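Local coordinates for protein triggering receptor expressed on myeloid cells 1 (Mus musculus, PDB 1U9K) that amplifies inflammatory responses as a cell-surface receptor of innate and adaptive immunity, signalling through the adapter TYROBP/DAP12 once ligands activate it, at residues Glu5-Val19 with Pro102-Thr114. Residues are numbered along the deposited sequence; the frame is centred on the assembly and turned at random.
Sequences EEERYDLVEGQTLTV and PVVLFHPVRLVVT. With ZN (zinc ion), chain C.
R110 grips the carboxylate of E6 side-on, NE to OE2 and NH2 to OE1, both at 3.1 Å. The guanidinium and carboxylate planes stand 50° apart; NH2 meets OE1 on its syn side, whereas NE comes at OE2 from above the carboxylate plane. The R110 chain bends twice, at chi2 and chi3, which brings the guanidinium over to E6 rather than straight outward. A leucine in place of R110 would probably leave the E6 carboxylate without its charged mate and free to swing. On the same sheet face R8 and D10 form their own salt bridge, in which R8 NE donates to D10 OD2 on its syn lone pair, and V112 CG2 lies over one face of the R8 guanidinium.

Parallel pairing of strands 7-11 and 109-113 runs through backbone bonds such as Y9 N to R110 O and Y9 O to V112 N. On the opposite face, H107 NE2 donates to E7 OE1 at 2.7 Å in a bent bond (137°), reaching the oxygen from above its carboxylate plane. The F106 ring receives Y9 OH at its edge, OH to CE2 3.6 Å. With CG of Y9 anti to its carbonyl carbon (chi1 -80°), CD1 packs 3.5 Å from V109 CG1. L11 CD1 touches L111 CD1, while L17 and L111 meet tip to tip. At the far end E13 OE2 and the carboxylate that ends this construct, T114 OXT, bind a zinc ion at 1.8 and 2.0 Å.

In this extracellular V-type immunoglobulin domain of the receptor, an N-terminal edge strand pairs with the last strand, as in the V-set: 103-113 lies between 7-11 and antiparallel strand 89-96, where L111 touches Y91. After the type II turn V12-Q15 the chain crosses to strand 17-22 of the other sheet, beside strand 75-80, with L17 packed on M80.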
ATOM      1  N   GLU A   5      11.571  -7.181 -10.427  1.00 31.34           N
ATOM      2  CA  GLU A   5      10.243  -6.537 -10.563  1.00 30.41           C
ATOM      3  C   GLU A   5      10.004  -5.496  -9.469  1.00 29.97           C
ATOM      4  O   GLU A   5       9.091  -4.700  -9.584  1.00 29.76           O
ATOM      5  CB  GLU A   5       9.133  -7.589 -10.539  1.00 31.58           C
ATOM      6  CG  GLU A   5       8.930  -8.245  -9.185  1.00 34.63           C
ATOM      7  CD  GLU A   5       8.000  -9.441  -9.251  1.00 39.10           C
ATOM      8  OE1 GLU A   5       7.516  -9.756 -10.357  1.00 40.97           O
ATOM      9  OE2 GLU A   5       7.757 -10.063  -8.196  1.00 44.05           O
ATOM     10  N   GLU A   6      10.797  -5.532  -8.402  1.00 29.13           N
ATOM     11  CA  GLU A   6      10.659  -4.553  -7.330  1.00 28.45           C
ATOM     12  C   GLU A   6      11.306  -3.261  -7.789  1.00 27.52           C
ATOM     13  O   GLU A   6      12.219  -3.284  -8.603  1.00 25.76           O
ATOM     14  CB  GLU A   6      11.253  -5.057  -6.015  1.00 28.93           C
ATOM     15  CG  GLU A   6      12.758  -5.161  -6.018  1.00 30.95           C
ATOM     16  CD  GLU A   6      13.325  -5.707  -4.736  1.00 31.99           C
ATOM     17  OE1 GLU A   6      12.723  -6.644  -4.162  1.00 30.19           O
ATOM     18  OE2 GLU A   6      14.410  -5.208  -4.340  1.00 34.10           O
ATOM     19  N   GLU A   7      10.793  -2.142  -7.298  1.00 27.01           N
ATOM     20  CA  GLU A   7      11.355  -0.820  -7.593  1.00 27.75           C
ATOM     21  C   GLU A   7      11.957  -0.237  -6.301  1.00 27.15           C
ATOM     22  O   GLU A   7      11.320  -0.251  -5.273  1.00 25.65           O
ATOM     23  CB  GLU A   7      10.231   0.092  -8.107  1.00 28.79           C
ATOM     24  CG  GLU A   7      10.684   1.536  -8.354  1.00 33.88           C
ATOM     25  CD  GLU A   7       9.657   2.405  -9.058  1.00 37.51           C
ATOM     26  OE1 GLU A   7       8.431   2.198  -8.895  1.00 43.79           O
ATOM     27  OE2 GLU A   7      10.100   3.347  -9.740  1.00 42.13           O
ATOM     28  N   ARG A   8      13.172   0.279  -6.380  1.00 26.58           N
ATOM     29  CA  ARG A   8      13.815   0.879  -5.251  1.00 26.34           C
ATOM     30  C   ARG A   8      13.240   2.311  -5.023  1.00 25.91           C
ATOM     31  O   ARG A   8      13.093   3.106  -5.945  1.00 24.49           O
ATOM     32  CB  ARG A   8      15.299   0.905  -5.457  1.00 26.18           C
ATOM     33  CG  ARG A   8      16.127   1.062  -4.170  1.00 32.09           C
ATOM     34  CD  ARG A   8      17.600   0.683  -4.316  1.00 35.10           C
ATOM     35  NE  ARG A   8      18.471   1.491  -3.452  1.00 41.59           N
ATOM     36  CZ  ARG A   8      19.245   1.027  -2.450  1.00 44.03           C
ATOM     37  NH1 ARG A   8      19.309  -0.272  -2.172  1.00 48.01           N
ATOM     38  NH2 ARG A   8      19.984   1.868  -1.731  1.00 44.18           N
ATOM     39  N   TYR A   9      12.952   2.616  -3.771  1.00 24.88           N
ATOM     40  CA  TYR A   9      12.596   3.952  -3.336  1.00 25.35           C
ATOM     41  C   TYR A   9      13.589   4.292  -2.244  1.00 24.76           C
ATOM     42  O   TYR A   9      13.496   3.736  -1.183  1.00 25.32           O
ATOM     43  CB  TYR A   9      11.200   3.952  -2.740  1.00 25.84           C
ATOM     44  CG  TYR A   9      10.076   3.987  -3.786  1.00 28.59           C
ATOM     45  CD1 TYR A   9       9.819   2.885  -4.618  1.00 29.53           C
ATOM     46  CD2 TYR A   9       9.263   5.110  -3.925  1.00 28.82           C
ATOM     47  CE1 TYR A   9       8.791   2.912  -5.551  1.00 30.34           C
ATOM     48  CE2 TYR A   9       8.245   5.157  -4.883  1.00 31.66           C
ATOM     49  CZ  TYR A   9       8.002   4.056  -5.687  1.00 32.11           C
ATOM     50  OH  TYR A   9       6.953   4.128  -6.595  1.00 33.07           O
ATOM     51  N   ASP A  10      14.500   5.215  -2.514  1.00 23.65           N
ATOM     52  CA  ASP A  10      15.601   5.591  -1.585  1.00 24.23           C
ATOM     53  C   ASP A  10      15.235   6.898  -0.914  1.00 23.77           C
ATOM     54  O   ASP A  10      15.018   7.900  -1.612  1.00 24.58           O
ATOM     55  CB  ASP A  10      16.852   5.862  -2.372  1.00 25.48           C
ATOM     56  CG  ASP A  10      17.575   4.631  -2.706  1.00 29.02           C
ATOM     57  OD1 ASP A  10      18.112   3.985  -1.761  1.00 35.02           O
ATOM     58  OD2 ASP A  10      17.624   4.234  -3.887  1.00 30.97           O
ATOM     59  N   LEU A  11      15.139   6.915   0.411  1.00 21.53           N
ATOM     60  CA  LEU A  11      14.708   8.123   1.076  1.00 20.58           C
ATOM     61  C   LEU A  11      15.548   8.264   2.349  1.00 19.47           C
ATOM     62  O   LEU A  11      16.234   7.347   2.740  1.00 19.51           O
ATOM     63  CB  LEU A  11      13.220   8.060   1.447  1.00 21.03           C
ATOM     64  CG  LEU A  11      12.310   8.041   0.220  1.00 22.55           C
ATOM     65  CD1 LEU A  11      10.995   7.612   0.666  1.00 26.76           C
ATOM     66  CD2 LEU A  11      12.270   9.393  -0.471  1.00 24.28           C
ATOM     67  N   VAL A  12      15.450   9.455   2.922  1.00 18.07           N
ATOM     68  CA  VAL A  12      16.132   9.823   4.129  1.00 16.85           C
ATOM     69  C   VAL A  12      15.116   9.717   5.214  1.00 17.35           C
ATOM     70  O   VAL A  12      13.910  10.024   5.008  1.00 17.57           O
ATOM     71  CB  VAL A  12      16.692  11.224   4.051  1.00 16.70           C
ATOM     72  CG1 VAL A  12      17.522  11.510   5.283  1.00 16.03           C
ATOM     73  CG2 VAL A  12      17.551  11.330   2.843  1.00 17.72           C
ATOM     74  N   GLU A  13      15.591   9.306   6.367  1.00 15.98           N
ATOM     75  CA  GLU A  13      14.749   9.288   7.561  1.00 17.47           C
ATOM     76  C   GLU A  13      14.112  10.659   7.875  1.00 16.79           C
ATOM     77  O   GLU A  13      14.744  11.710   7.731  1.00 17.06           O
ATOM     78  CB  GLU A  13      15.563   8.785   8.735  1.00 16.88           C
ATOM     79  CG  GLU A  13      16.798   9.586   9.025  1.00 19.92           C
ATOM     80  CD  GLU A  13      17.596   8.984  10.161  1.00 24.85           C
ATOM     81  OE1 GLU A  13      16.989   8.909  11.270  1.00 27.75           O
ATOM     82  OE2 GLU A  13      18.817   8.687   9.964  1.00 18.50           O
ATOM     83  N   GLY A  14      12.820  10.628   8.211  1.00 15.86           N
ATOM     84  CA  GLY A  14      12.025  11.816   8.413  1.00 15.05           C
ATOM     85  C   GLY A  14      11.181  12.213   7.207  1.00 14.78           C
ATOM     86  O   GLY A  14      10.264  13.025   7.323  1.00 13.89           O
ATOM     87  N   GLN A  15      11.529  11.705   6.028  1.00 15.95           N
ATOM     88  CA  GLN A  15      10.778  12.032   4.818  1.00 17.66           C
ATOM     89  C   GLN A  15       9.483  11.235   4.887  1.00 18.87           C
ATOM     90  O   GLN A  15       9.320  10.390   5.766  1.00 19.13           O
ATOM     91  CB  GLN A  15      11.553  11.634   3.528  1.00 16.68           C
ATOM     92  CG  GLN A  15      12.649  12.628   3.169  1.00 18.18           C
ATOM     93  CD  GLN A  15      13.193  12.379   1.790  1.00 20.88           C
ATOM     94  OE1 GLN A  15      13.989  11.466   1.614  1.00 21.77           O
ATOM     95  NE2 GLN A  15      12.740  13.152   0.813  1.00 15.15           N
ATOM     96  N   THR A  16       8.623  11.511   3.933  1.00 19.78           N
ATOM     97  CA  THR A  16       7.385  10.769   3.715  1.00 20.51           C
ATOM     98  C   THR A  16       7.522  10.008   2.394  1.00 20.09           C
ATOM     99  O   THR A  16       8.001  10.564   1.372  1.00 20.41           O
ATOM    100  CB  THR A  16       6.220  11.736   3.597  1.00 21.14           C
ATOM    101  OG1 THR A  16       6.050  12.425   4.822  1.00 19.27           O
ATOM    102  CG2 THR A  16       4.949  11.024   3.378  1.00 22.61           C
ATOM    103  N   LEU A  17       7.192   8.733   2.449  1.00 19.57           N
ATOM    104  CA  LEU A  17       7.090   7.899   1.258  1.00 21.03           C
ATOM    105  C   LEU A  17       5.721   8.078   0.645  1.00 21.22           C
ATOM    106  O   LEU A  17       4.724   7.999   1.374  1.00 22.45           O
ATOM    107  CB  LEU A  17       7.255   6.456   1.634  1.00 20.16           C
ATOM    108  CG  LEU A  17       6.984   5.427   0.546  1.00 22.26           C
ATOM    109  CD1 LEU A  17       7.979   5.629  -0.558  1.00 22.83           C
ATOM    110  CD2 LEU A  17       6.923   4.002   1.079  1.00 25.11           C
ATOM    111  N   THR A  18       5.652   8.317  -0.663  1.00 20.97           N
ATOM    112  CA  THR A  18       4.374   8.348  -1.367  1.00 21.62           C
ATOM    113  C   THR A  18       4.463   7.359  -2.514  1.00 21.71           C
ATOM    114  O   THR A  18       5.398   7.434  -3.290  1.00 20.85           O
ATOM    115  CB  THR A  18       4.067   9.745  -1.941  1.00 21.77           C
ATOM    116  OG1 THR A  18       3.996  10.707  -0.882  1.00 24.13           O
ATOM    117  CG2 THR A  18       2.692   9.799  -2.557  1.00 25.01           C
ATOM    118  N   VAL A  19       3.469   6.486  -2.642  1.00 21.47           N
ATOM    119  CA  VAL A  19       3.425   5.459  -3.660  1.00 21.54           C
ATOM    120  C   VAL A  19       2.037   5.534  -4.273  1.00 22.53           C
ATOM    121  O   VAL A  19       1.051   5.620  -3.556  1.00 22.37           O
ATOM    122  CB  VAL A  19       3.654   4.073  -3.032  1.00 22.12           C
ATOM    123  CG1 VAL A  19       3.373   2.956  -4.000  1.00 25.22           C
ATOM    124  CG2 VAL A  19       5.039   4.000  -2.465  1.00 24.46           C
ATOM    125  N   PRO A 102      -3.813 -12.346  -2.107  1.00 24.12           N
ATOM    126  CA  PRO A 102      -3.918 -10.950  -2.545  1.00 23.11           C
ATOM    127  C   PRO A 102      -3.518 -10.816  -4.027  1.00 22.76           C
ATOM    128  O   PRO A 102      -2.696 -11.613  -4.529  1.00 20.63           O
ATOM    129  CB  PRO A 102      -3.043 -10.206  -1.535  1.00 24.54           C
ATOM    130  CG  PRO A 102      -2.922 -11.145  -0.383  1.00 24.75           C
ATOM    131  CD  PRO A 102      -2.785 -12.518  -0.977  1.00 24.97           C
ATOM    132  N   VAL A 103      -4.110  -9.865  -4.723  1.00 20.29           N
ATOM    133  CA  VAL A 103      -3.704  -9.542  -6.087  1.00 21.74           C
ATOM    134  C   VAL A 103      -2.778  -8.363  -5.959  1.00 20.77           C
ATOM    135  O   VAL A 103      -3.170  -7.326  -5.453  1.00 20.95           O
ATOM    136  CB  VAL A 103      -4.882  -9.151  -7.017  1.00 22.26           C
ATOM    137  CG1 VAL A 103      -4.371  -8.809  -8.432  1.00 24.86           C
ATOM    138  CG2 VAL A 103      -5.963 -10.252  -7.074  1.00 24.72           C
ATOM    139  N   VAL A 104      -1.553  -8.506  -6.437  1.00 20.40           N
ATOM    140  CA  VAL A 104      -0.568  -7.439  -6.329  1.00 21.42           C
ATOM    141  C   VAL A 104      -0.849  -6.359  -7.370  1.00 21.77           C
ATOM    142  O   VAL A 104      -0.951  -6.658  -8.545  1.00 21.68           O
ATOM    143  CB  VAL A 104       0.851  -8.015  -6.495  1.00 21.46           C
ATOM    144  CG1 VAL A 104       1.883  -6.971  -6.362  1.00 24.60           C
ATOM    145  CG2 VAL A 104       1.073  -9.184  -5.473  1.00 21.62           C
ATOM    146  N   LEU A 105      -1.011  -5.118  -6.923  1.00 21.31           N
ATOM    147  CA  LEU A 105      -1.102  -3.952  -7.776  1.00 21.19           C
ATOM    148  C   LEU A 105       0.308  -3.382  -8.048  1.00 23.00           C
ATOM    149  O   LEU A 105       1.250  -3.582  -7.270  1.00 23.95           O
ATOM    150  CB  LEU A 105      -1.968  -2.898  -7.104  1.00 21.15           C
ATOM    151  CG  LEU A 105      -3.385  -3.364  -6.751  1.00 20.67           C
ATOM    152  CD1 LEU A 105      -4.032  -2.286  -5.936  1.00 24.23           C
ATOM    153  CD2 LEU A 105      -4.179  -3.674  -8.002  1.00 22.26           C
ATOM    154  N   PHE A 106       0.468  -2.650  -9.133  1.00 24.15           N
ATOM    155  CA  PHE A 106       1.680  -1.870  -9.323  1.00 24.20           C
ATOM    156  C   PHE A 106       2.836  -2.869  -9.334  1.00 24.35           C
ATOM    157  O   PHE A 106       2.762  -3.872 -10.008  1.00 23.29           O
ATOM    158  CB  PHE A 106       1.775  -0.765  -8.270  1.00 24.50           C
ATOM    159  CG  PHE A 106       2.749   0.324  -8.621  1.00 22.73           C
ATOM    160  CD1 PHE A 106       2.725   0.914  -9.871  1.00 21.64           C
ATOM    161  CD2 PHE A 106       3.691   0.754  -7.689  1.00 24.85           C
ATOM    162  CE1 PHE A 106       3.621   1.915 -10.195  1.00 25.88           C
ATOM    163  CE2 PHE A 106       4.587   1.756  -8.011  1.00 27.12           C
ATOM    164  CZ  PHE A 106       4.551   2.336  -9.264  1.00 26.99           C
ATOM    165  N   HIS A 107       3.894  -2.587  -8.555  1.00 24.87           N
ATOM    166  CA  HIS A 107       4.982  -3.535  -8.382  1.00 24.31           C
ATOM    167  C   HIS A 107       5.480  -3.394  -6.926  1.00 22.81           C
ATOM    168  O   HIS A 107       5.172  -2.395  -6.256  1.00 20.34           O
ATOM    169  CB  HIS A 107       6.034  -3.409  -9.475  1.00 27.21           C
ATOM    170  CG  HIS A 107       6.483  -2.013  -9.754  1.00 31.26           C
ATOM    171  ND1 HIS A 107       5.738  -1.119 -10.487  1.00 35.41           N
ATOM    172  CD2 HIS A 107       7.621  -1.369  -9.433  1.00 36.88           C
ATOM    173  CE1 HIS A 107       6.375   0.035 -10.557  1.00 36.17           C
ATOM    174  NE2 HIS A 107       7.528  -0.092  -9.935  1.00 37.51           N
ATOM    175  N   PRO A 108       6.136  -4.415  -6.394  1.00 19.63           N
ATOM    176  CA  PRO A 108       6.671  -4.295  -5.051  1.00 20.06           C
ATOM    177  C   PRO A 108       7.609  -3.091  -4.984  1.00 19.19           C
ATOM    178  O   PRO A 108       8.247  -2.707  -5.966  1.00 19.29           O
ATOM    179  CB  PRO A 108       7.398  -5.633  -4.843  1.00 21.42           C
ATOM    180  CG  PRO A 108       6.734  -6.577  -5.765  1.00 21.39           C
ATOM    181  CD  PRO A 108       6.337  -5.761  -6.938  1.00 21.65           C
ATOM    182  N   VAL A 109       7.635  -2.486  -3.815  1.00 20.25           N
ATOM    183  CA  VAL A 109       8.377  -1.301  -3.482  1.00 19.01           C
ATOM    184  C   VAL A 109       9.429  -1.710  -2.496  1.00 19.24           C
ATOM    185  O   VAL A 109       9.087  -2.134  -1.427  1.00 19.98           O
ATOM    186  CB  VAL A 109       7.421  -0.283  -2.749  1.00 20.60           C
ATOM    187  CG1 VAL A 109       8.167   0.863  -2.286  1.00 22.02           C
ATOM    188  CG2 VAL A 109       6.284   0.151  -3.691  1.00 23.55           C
ATOM    189  N   ARG A 110      10.693  -1.579  -2.850  1.00 18.63           N
ATOM    190  CA  ARG A 110      11.823  -1.818  -1.957  1.00 19.92           C
ATOM    191  C   ARG A 110      12.170  -0.438  -1.376  1.00 21.30           C
ATOM    192  O   ARG A 110      12.767   0.394  -2.057  1.00 21.99           O
ATOM    193  CB  ARG A 110      13.019  -2.421  -2.694  1.00 20.73           C
ATOM    194  CG  ARG A 110      14.304  -2.594  -1.825  1.00 22.16           C
ATOM    195  CD  ARG A 110      14.180  -3.565  -0.667  1.00 22.78           C
ATOM    196  NE  ARG A 110      13.978  -4.883  -1.237  1.00 24.42           N
ATOM    197  CZ  ARG A 110      13.792  -5.992  -0.558  1.00 26.41           C
ATOM    198  NH1 ARG A 110      13.838  -6.007   0.765  1.00 29.13           N
ATOM    199  NH2 ARG A 110      13.577  -7.100  -1.217  1.00 27.47           N
ATOM    200  N   LEU A 111      11.748  -0.209  -0.152  1.00 20.50           N
ATOM    201  CA  LEU A 111      12.023   1.019   0.572  1.00 20.87           C
ATOM    202  C   LEU A 111      13.343   0.909   1.313  1.00 20.69           C
ATOM    203  O   LEU A 111      13.547  -0.002   2.115  1.00 19.67           O
ATOM    204  CB  LEU A 111      10.887   1.332   1.538  1.00 20.73           C
ATOM    205  CG  LEU A 111      11.032   2.504   2.503  1.00 22.66           C
ATOM    206  CD1 LEU A 111      11.118   3.790   1.666  1.00 25.58           C
ATOM    207  CD2 LEU A 111       9.893   2.537   3.490  1.00 23.38           C
ATOM    208  N   VAL A 112      14.236   1.822   0.996  1.00 20.01           N
ATOM    209  CA  VAL A 112      15.540   1.943   1.685  1.00 20.48           C
ATOM    210  C   VAL A 112      15.626   3.320   2.303  1.00 19.95           C
ATOM    211  O   VAL A 112      15.708   4.300   1.614  1.00 20.01           O
ATOM    212  CB  VAL A 112      16.712   1.717   0.737  1.00 20.50           C
ATOM    213  CG1 VAL A 112      18.050   1.749   1.472  1.00 24.06           C
ATOM    214  CG2 VAL A 112      16.537   0.382   0.048  1.00 23.00           C
ATOM    215  N   VAL A 113      15.582   3.362   3.632  1.00 20.23           N
ATOM    216  CA  VAL A 113      15.634   4.587   4.388  1.00 20.37           C
ATOM    217  C   VAL A 113      16.964   4.681   5.100  1.00 20.70           C
ATOM    218  O   VAL A 113      17.351   3.758   5.794  1.00 21.56           O
ATOM    219  CB  VAL A 113      14.514   4.658   5.482  1.00 19.61           C
ATOM    220  CG1 VAL A 113      14.586   5.981   6.216  1.00 20.73           C
ATOM    221  CG2 VAL A 113      13.139   4.434   4.885  1.00 20.50           C
ATOM    222  N   THR A 114      17.651   5.810   4.959  1.00 22.23           N
ATOM    223  CA  THR A 114      18.954   5.966   5.628  1.00 22.23           C
ATOM    224  C   THR A 114      18.998   7.124   6.626  1.00 22.67           C
ATOM    225  O   THR A 114      18.070   8.011   6.691  1.00 19.50           O
ATOM    226  CB  THR A 114      20.063   6.151   4.571  1.00 24.90           C
ATOM    227  OG1 THR A 114      19.817   7.350   3.853  1.00 23.79           O
ATOM    228  CG2 THR A 114      19.986   5.086   3.451  1.00 24.63           C
ATOM    229  OXT THR A 114      20.054   7.170   7.343  1.00 21.38           O
TER
HETATM  230 ZN    ZN C 135      19.958   8.754   8.516  1.00 35.44          ZN